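Local coordinates for protein putative glycosyltransferase (GalT1) (Streptococcus parasanguinis FW213, PDB 5HEA) that probably transfers a sugar from a nucleotide-activated donor, as the C-terminal part of a longer protein that holds a GT-A type family 2 domain, at residues 28-42 against 58-72. Residues are numbered along the deposited sequence; the frame is centred on the assembly and turned at random.
Sequences LRQTYKNFEIILIND and IDNRIQILHQTNAGP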
loop_
_atom_site.group_PDB
_atom_site.type_symbol
_atom_site.label_atom_id
_atom_site.label_comp_id
_atom_site.label_asym_id
_atom_site.label_seq_id
_atom_site.Cartn_x
_atom_site.Cartn_y
_atom_site.Cartn_z
ATOM N N LEU A 28 -0.228 -38.834 -20.680
ATOM C CA LEU A 28 -0.430 -39.182 -22.082
ATOM C C LEU A 28 -0.358 -40.695 -22.333
ATOM O O LEU A 28 -0.922 -41.186 -23.308
ATOM C CB LEU A 28 0.568 -38.436 -22.963
ATOM C CG LEU A 28 0.371 -36.918 -22.985
ATOM C CD1 LEU A 28 1.382 -36.248 -23.918
ATOM C CD2 LEU A 28 -1.058 -36.575 -23.393
ATOM N N ARG A 29 0.317 -41.426 -21.447
ATOM C CA ARG A 29 0.364 -42.888 -21.523
ATOM C C ARG A 29 -0.840 -43.595 -20.893
ATOM O O ARG A 29 -0.782 -44.801 -20.657
ATOM C CB ARG A 29 1.628 -43.423 -20.845
ATOM C CG ARG A 29 2.920 -43.141 -21.599
ATOM C CD ARG A 29 4.083 -43.874 -20.951
ATOM N NE ARG A 29 4.148 -43.649 -19.506
ATOM C CZ ARG A 29 5.068 -42.897 -18.901
ATOM N NH1 ARG A 29 6.017 -42.299 -19.615
ATOM N NH2 ARG A 29 5.049 -42.750 -17.581
ATOM N N GLN A 30 -1.919 -42.868 -20.611
ATOM C CA GLN A 30 -3.083 -43.489 -19.972
ATOM C C GLN A 30 -3.763 -44.491 -20.894
ATOM O O GLN A 30 -3.967 -44.215 -22.075
ATOM C CB GLN A 30 -4.100 -42.440 -19.513
ATOM C CG GLN A 30 -3.695 -41.722 -18.254
ATOM C CD GLN A 30 -3.366 -42.685 -17.135
ATOM O OE1 GLN A 30 -4.245 -43.396 -16.631
ATOM N NE2 GLN A 30 -2.096 -42.728 -16.745
ATOM N N THR A 31 -4.120 -45.649 -20.342
ATOM C CA THR A 31 -4.878 -46.659 -21.080
ATOM C C THR A 31 -6.293 -46.173 -21.393
ATOM O O THR A 31 -6.901 -46.599 -22.378
ATOM C CB THR A 31 -4.946 -47.998 -20.305
ATOM O OG1 THR A 31 -5.575 -47.790 -19.039
ATOM C CG2 THR A 31 -3.558 -48.539 -20.062
ATOM N N TYR A 32 -6.824 -45.295 -20.541
ATOM C CA TYR A 32 -8.092 -44.634 -20.823
ATOM C C TYR A 32 -7.804 -43.441 -21.722
ATOM O O TYR A 32 -7.133 -42.492 -21.315
ATOM C CB TYR A 32 -8.766 -44.171 -19.532
ATOM C CG TYR A 32 -10.206 -43.725 -19.710
ATOM C CD1 TYR A 32 -10.508 -42.434 -20.120
ATOM C CD2 TYR A 32 -11.258 -44.601 -19.469
ATOM C CE1 TYR A 32 -11.818 -42.022 -20.281
ATOM C CE2 TYR A 32 -12.573 -44.200 -19.629
ATOM C CZ TYR A 32 -12.843 -42.907 -20.027
ATOM O OH TYR A 32 -14.138 -42.501 -20.182
ATOM N N LYS A 33 -8.314 -43.486 -22.943
ATOM C CA LYS A 33 -7.882 -42.547 -23.974
ATOM C C LYS A 33 -8.692 -41.254 -24.021
ATOM O O LYS A 33 -8.173 -40.206 -24.406
ATOM C CB LYS A 33 -7.921 -43.222 -25.350
ATOM C CG LYS A 33 -7.086 -44.494 -25.450
ATOM C CD LYS A 33 -5.618 -44.177 -25.317
ATOM C CE LYS A 33 -4.775 -45.438 -25.367
ATOM N NZ LYS A 33 -3.319 -45.106 -25.388
ATOM N N ASN A 34 -9.963 -41.327 -23.644
ATOM C CA ASN A 34 -10.852 -40.190 -23.849
ATOM C C ASN A 34 -10.791 -39.150 -22.726
ATOM O O ASN A 34 -11.703 -39.039 -21.907
ATOM C CB ASN A 34 -12.293 -40.653 -24.081
ATOM C CG ASN A 34 -13.172 -39.538 -24.609
ATOM O OD1 ASN A 34 -12.673 -38.486 -25.010
ATOM N ND2 ASN A 34 -14.482 -39.754 -24.606
ATOM N N PHE A 35 -9.701 -38.396 -22.694
ATOM C CA PHE A 35 -9.555 -37.353 -21.695
ATOM C C PHE A 35 -9.134 -36.040 -22.334
ATOM O O PHE A 35 -8.691 -36.007 -23.482
ATOM C CB PHE A 35 -8.537 -37.752 -20.617
ATOM C CG PHE A 35 -7.174 -38.098 -21.163
ATOM C CD1 PHE A 35 -6.286 -37.105 -21.547
ATOM C CD2 PHE A 35 -6.788 -39.416 -21.293
ATOM C CE1 PHE A 35 -5.042 -37.425 -22.056
ATOM C CE2 PHE A 35 -5.546 -39.749 -21.794
ATOM C CZ PHE A 35 -4.666 -38.753 -22.173
ATOM N N GLU A 36 -9.296 -34.962 -21.577
ATOM C CA GLU A 36 -8.617 -33.716 -21.861
ATOM C C GLU A 36 -7.754 -33.369 -20.649
ATOM O O GLU A 36 -8.146 -33.594 -19.495
ATOM C CB GLU A 36 -9.614 -32.597 -22.162
ATOM C CG GLU A 36 -10.587 -32.289 -21.036
ATOM C CD GLU A 36 -11.511 -31.118 -21.356
ATOM O OE1 GLU A 36 -11.297 -30.428 -22.377
ATOM O OE2 GLU A 36 -12.461 -30.888 -20.586
ATOM N N ILE A 37 -6.565 -32.855 -20.923
ATOM C CA ILE A 37 -5.704 -32.324 -19.884
ATOM C C ILE A 37 -5.779 -30.816 -19.955
ATOM O O ILE A 37 -5.430 -30.215 -20.972
ATOM C CB ILE A 37 -4.255 -32.765 -20.071
ATOM C CG1 ILE A 37 -4.181 -34.293 -19.990
ATOM C CG2 ILE A 37 -3.374 -32.094 -19.015
ATOM C CD1 ILE A 37 -2.867 -34.902 -20.428
ATOM N N ILE A 38 -6.268 -30.212 -18.879
ATOM C CA ILE A 38 -6.322 -28.770 -18.769
ATOM C C ILE A 38 -5.156 -28.312 -17.919
ATOM O O ILE A 38 -5.142 -28.491 -16.699
ATOM C CB ILE A 38 -7.649 -28.311 -18.181
ATOM C CG1 ILE A 38 -8.789 -28.962 -18.965
ATOM C CG2 ILE A 38 -7.758 -26.787 -18.231
ATOM C CD1 ILE A 38 -10.130 -28.701 -18.381
ATOM N N LEU A 39 -4.146 -27.780 -18.599
ATOM C CA LEU A 39 -2.954 -27.260 -17.962
ATOM C C LEU A 39 -3.182 -25.798 -17.634
ATOM O O LEU A 39 -3.296 -24.982 -18.537
ATOM C CB LEU A 39 -1.759 -27.376 -18.922
ATOM C CG LEU A 39 -1.105 -28.743 -19.093
ATOM C CD1 LEU A 39 0.058 -28.678 -20.102
ATOM C CD2 LEU A 39 -0.627 -29.238 -17.740
ATOM N N ILE A 40 -3.258 -25.453 -16.352
ATOM C CA ILE A 40 -3.397 -24.045 -16.001
ATOM C C ILE A 40 -2.060 -23.483 -15.541
ATOM O O ILE A 40 -1.661 -23.658 -14.383
ATOM C CB ILE A 40 -4.493 -23.778 -14.937
ATOM C CG1 ILE A 40 -5.827 -24.408 -15.357
ATOM C CG2 ILE A 40 -4.667 -22.281 -14.720
ATOM C CD1 ILE A 40 -6.011 -25.829 -14.857
ATOM N N ASN A 41 -1.358 -22.821 -16.458
ATOM C CA ASN A 41 -0.121 -22.153 -16.093
ATOM C C ASN A 41 -0.454 -20.874 -15.334
ATOM O O ASN A 41 -0.969 -19.910 -15.908
ATOM C CB ASN A 41 0.735 -21.832 -17.324
ATOM C CG ASN A 41 1.846 -20.881 -17.000
ATOM O OD1 ASN A 41 2.453 -20.982 -15.945
ATOM N ND2 ASN A 41 2.100 -19.925 -17.888
ATOM N N ASP A 42 -0.139 -20.873 -14.043
ATOM C CA ASP A 42 -0.497 -19.790 -13.126
ATOM C C ASP A 42 0.623 -18.744 -13.080
ATOM O O ASP A 42 1.142 -18.411 -12.010
ATOM C CB ASP A 42 -0.763 -20.411 -11.734
ATOM C CG ASP A 42 -1.295 -19.415 -10.712
ATOM O OD1 ASP A 42 -2.099 -18.520 -11.068
ATOM O OD2 ASP A 42 -0.900 -19.540 -9.536
ATOM N N ILE A 58 2.080 -31.463 -29.500
ATOM C CA ILE A 58 2.175 -32.863 -29.928
ATOM C C ILE A 58 1.012 -33.768 -29.496
ATOM O O ILE A 58 0.985 -34.947 -29.831
ATOM C CB ILE A 58 3.533 -33.503 -29.538
ATOM C CG1 ILE A 58 3.805 -33.355 -28.041
ATOM C CG2 ILE A 58 4.669 -32.889 -30.356
ATOM C CD1 ILE A 58 3.386 -34.558 -27.213
ATOM N N ASP A 59 0.055 -33.221 -28.759
ATOM C CA ASP A 59 -1.118 -33.995 -28.368
ATOM C C ASP A 59 -2.288 -33.051 -28.188
ATOM O O ASP A 59 -2.259 -32.168 -27.325
ATOM C CB ASP A 59 -0.857 -34.788 -27.083
ATOM C CG ASP A 59 -1.874 -35.908 -26.859
ATOM O OD1 ASP A 59 -3.094 -35.662 -26.982
ATOM O OD2 ASP A 59 -1.449 -37.049 -26.565
ATOM N N ASN A 60 -3.323 -33.236 -29.005
ATOM C CA ASN A 60 -4.445 -32.306 -29.011
ATOM C C ASN A 60 -5.440 -32.492 -27.861
ATOM O O ASN A 60 -6.436 -31.774 -27.777
ATOM C CB ASN A 60 -5.157 -32.303 -30.370
ATOM C CG ASN A 60 -5.918 -33.583 -30.643
ATOM O OD1 ASN A 60 -5.783 -34.573 -29.926
ATOM N ND2 ASN A 60 -6.719 -33.571 -31.700
ATOM N N ARG A 61 -5.162 -33.441 -26.970
ATOM C CA ARG A 61 -5.973 -33.595 -25.762
ATOM C C ARG A 61 -5.531 -32.576 -24.709
ATOM O O ARG A 61 -6.223 -32.348 -23.718
ATOM C CB ARG A 61 -5.897 -35.035 -25.231
ATOM C CG ARG A 61 -6.633 -36.040 -26.132
ATOM C CD ARG A 61 -6.377 -37.499 -25.743
ATOM N NE ARG A 61 -4.967 -37.855 -25.856
ATOM C CZ ARG A 61 -4.459 -39.042 -25.532
ATOM N NH1 ARG A 61 -5.239 -40.008 -25.057
ATOM N NH2 ARG A 61 -3.160 -39.263 -25.670
ATOM N N ILE A 62 -4.383 -31.946 -24.944
ATOM C CA ILE A 62 -3.863 -30.952 -24.008
ATOM C C ILE A 62 -4.329 -29.539 -24.349
ATOM O O ILE A 62 -4.092 -29.048 -25.455
ATOM C CB ILE A 62 -2.328 -30.969 -23.957
ATOM C CG1 ILE A 62 -1.824 -32.323 -23.460
ATOM C CG2 ILE A 62 -1.821 -29.841 -23.074
ATOM C CD1 ILE A 62 -0.353 -32.333 -23.128
ATOM N N GLN A 63 -4.991 -28.895 -23.394
ATOM C CA GLN A 63 -5.407 -27.504 -23.543
ATOM C C GLN A 63 -4.633 -26.676 -22.527
ATOM O O GLN A 63 -4.562 -27.037 -21.350
ATOM C CB GLN A 63 -6.909 -27.347 -23.277
ATOM C CG GLN A 63 -7.796 -28.428 -23.891
ATOM C CD GLN A 63 -7.739 -28.451 -25.410
ATOM O OE1 GLN A 63 -7.302 -29.435 -26.012
ATOM N NE2 GLN A 63 -8.191 -27.368 -26.036
ATOM N N ILE A 64 -4.052 -25.567 -22.966
ATOM C CA ILE A 64 -3.366 -24.690 -22.025
ATOM C C ILE A 64 -4.169 -23.438 -21.731
ATOM O O ILE A 64 -4.683 -22.785 -22.639
ATOM C CB ILE A 64 -2.008 -24.240 -22.552
ATOM C CG1 ILE A 64 -1.204 -25.424 -23.055
ATOM C CG2 ILE A 64 -1.227 -23.502 -21.466
ATOM C CD1 ILE A 64 0.058 -24.998 -23.679
ATOM N N LEU A 65 -4.264 -23.106 -20.452
ATOM C CA LEU A 65 -4.733 -21.796 -20.028
ATOM C C LEU A 65 -3.574 -21.115 -19.319
ATOM O O LEU A 65 -3.108 -21.587 -18.283
ATOM C CB LEU A 65 -5.905 -21.910 -19.042
ATOM C CG LEU A 65 -7.271 -22.470 -19.448
ATOM C CD1 LEU A 65 -8.239 -22.384 -18.260
ATOM C CD2 LEU A 65 -7.845 -21.738 -20.658
ATOM N N HIS A 66 -3.100 -20.016 -19.880
ATOM C CA HIS A 66 -2.142 -19.169 -19.196
ATOM C C HIS A 66 -2.921 -18.105 -18.434
ATOM O O HIS A 66 -3.823 -17.492 -18.981
ATOM C CB HIS A 66 -1.236 -18.484 -20.216
ATOM C CG HIS A 66 -0.411 -19.431 -21.029
ATOM N ND1 HIS A 66 0.533 -20.265 -20.470
ATOM C CD2 HIS A 66 -0.361 -19.650 -22.365
ATOM C CE1 HIS A 66 1.117 -20.969 -21.421
ATOM N NE2 HIS A 66 0.597 -20.611 -22.583
ATOM N N GLN A 67 -2.593 -17.881 -17.171
ATOM C CA GLN A 67 -3.244 -16.799 -16.451
ATOM C C GLN A 67 -2.244 -16.083 -15.582
ATOM O O GLN A 67 -1.235 -16.670 -15.182
ATOM C CB GLN A 67 -4.383 -17.322 -15.583
ATOM C CG GLN A 67 -3.918 -18.163 -14.404
ATOM C CD GLN A 67 -5.083 -18.671 -13.573
ATOM O OE1 GLN A 67 -6.187 -18.838 -14.081
ATOM N NE2 GLN A 67 -4.840 -18.910 -12.289
ATOM N N THR A 68 -2.529 -14.818 -15.279
ATOM C CA THR A 68 -1.741 -14.062 -14.312
ATOM C C THR A 68 -1.770 -14.807 -12.987
ATOM O O THR A 68 -2.806 -15.356 -12.611
ATOM C CB THR A 68 -2.316 -12.634 -14.111
ATOM O OG1 THR A 68 -2.313 -11.936 -15.363
ATOM C CG2 THR A 68 -1.497 -11.853 -13.091
ATOM N N ASN A 69 -0.636 -14.845 -12.292
ATOM C CA ASN A 69 -0.526 -15.608 -11.044
ATOM C C ASN A 69 -1.594 -15.225 -10.014
ATOM O O ASN A 69 -1.713 -14.055 -9.642
ATOM C CB ASN A 69 0.868 -15.450 -10.429
ATOM C CG ASN A 69 1.004 -16.179 -9.108
ATOM O OD1 ASN A 69 1.037 -15.560 -8.044
ATOM N ND2 ASN A 69 1.069 -17.507 -9.168
ATOM N N ALA A 70 -2.366 -16.212 -9.564
ATOM C CA ALA A 70 -3.453 -15.960 -8.623
ATOM C C ALA A 70 -3.585 -17.066 -7.559
ATOM O O ALA A 70 -4.459 -17.007 -6.694
ATOM C CB ALA A 70 -4.766 -15.762 -9.380
ATOM N N GLY A 71 -2.717 -18.068 -7.625
ATOM C CA GLY A 71 -2.662 -19.115 -6.612
ATOM C C GLY A 71 -3.312 -20.420 -7.043
ATOM O O GLY A 71 -4.042 -20.455 -8.030
ATOM N N PRO A 72 -3.039 -21.505 -6.303
ATOM C CA PRO A 72 -3.498 -22.853 -6.658
ATOM C C PRO A 72 -5.023 -22.961 -6.674
ATOM O O PRO A 72 -5.571 -23.716 -7.488
ATOM C CB PRO A 72 -2.911 -23.735 -5.545
ATOM C CG PRO A 72 -1.823 -22.941 -4.946
ATOM C CD PRO A 72 -2.198 -21.506 -5.093
HETATM O O HOH W 1 -3.323 -42.045 -23.594
#
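Arg-61 bends at its third torsion (chi3 -62°), which puts its CD over one face of the Phe-35 ring in a CH-pi contact, while Phe-35 CZ sits over a face of the guanidinium. CZ of Arg-61 lies 3.4 Å from CZ of Phe-35, and the two planes are 22° apart. The same Arg-61 gives NH1 to Lys-33 O (3.0 Å), in the carbonyl plane and on a lone pair. NE and NH2 grip Asp-59 side-on, a salt bridge that fixes the rotation of the guanidinium. Asp-59 OD1 also takes the backbone N of Arg-61, an Asx turn. CD2 of Leu-28 packs against OD2 of this carboxylate.

From there strands 35-41 and 62-66 run parallel in the Rossmann-like beta-alpha-beta unit of the GT-A fold, with helix 48-58 as the crossover. Six backbone hydrogen bonds join them, from Ile-37 N to Arg-61 O through Gln-67 N to Asn-41 O. CD1 of Leu-39 meets CG2 of Ile-62 at 3.7 Å on the helix 48-58 side.

At the C-terminal end, Asn-41 ND2 donates to His-66 ND1 (3.0 Å) at the ring edge, with amide and ring nearly perpendicular. Asn-41 OD1 is hydrogen-bonded to Ser-44 OG. Glu-53 binds His-66 NE2, and Tyr-279 of a neighbouring subunit meets the ring. Asp-42 CG stands anti to N (chi1 -174°), and its carboxylate reaches residues 67-71. Asp-42 OD1 accepts Ala-70 N (2.8 Å) and, from above the plane, Gln-67 NE2 (3.0 Å). Asp-42 OD2 accepts Gly-71 N (3.0 Å), at the N-cap of helix 72-82.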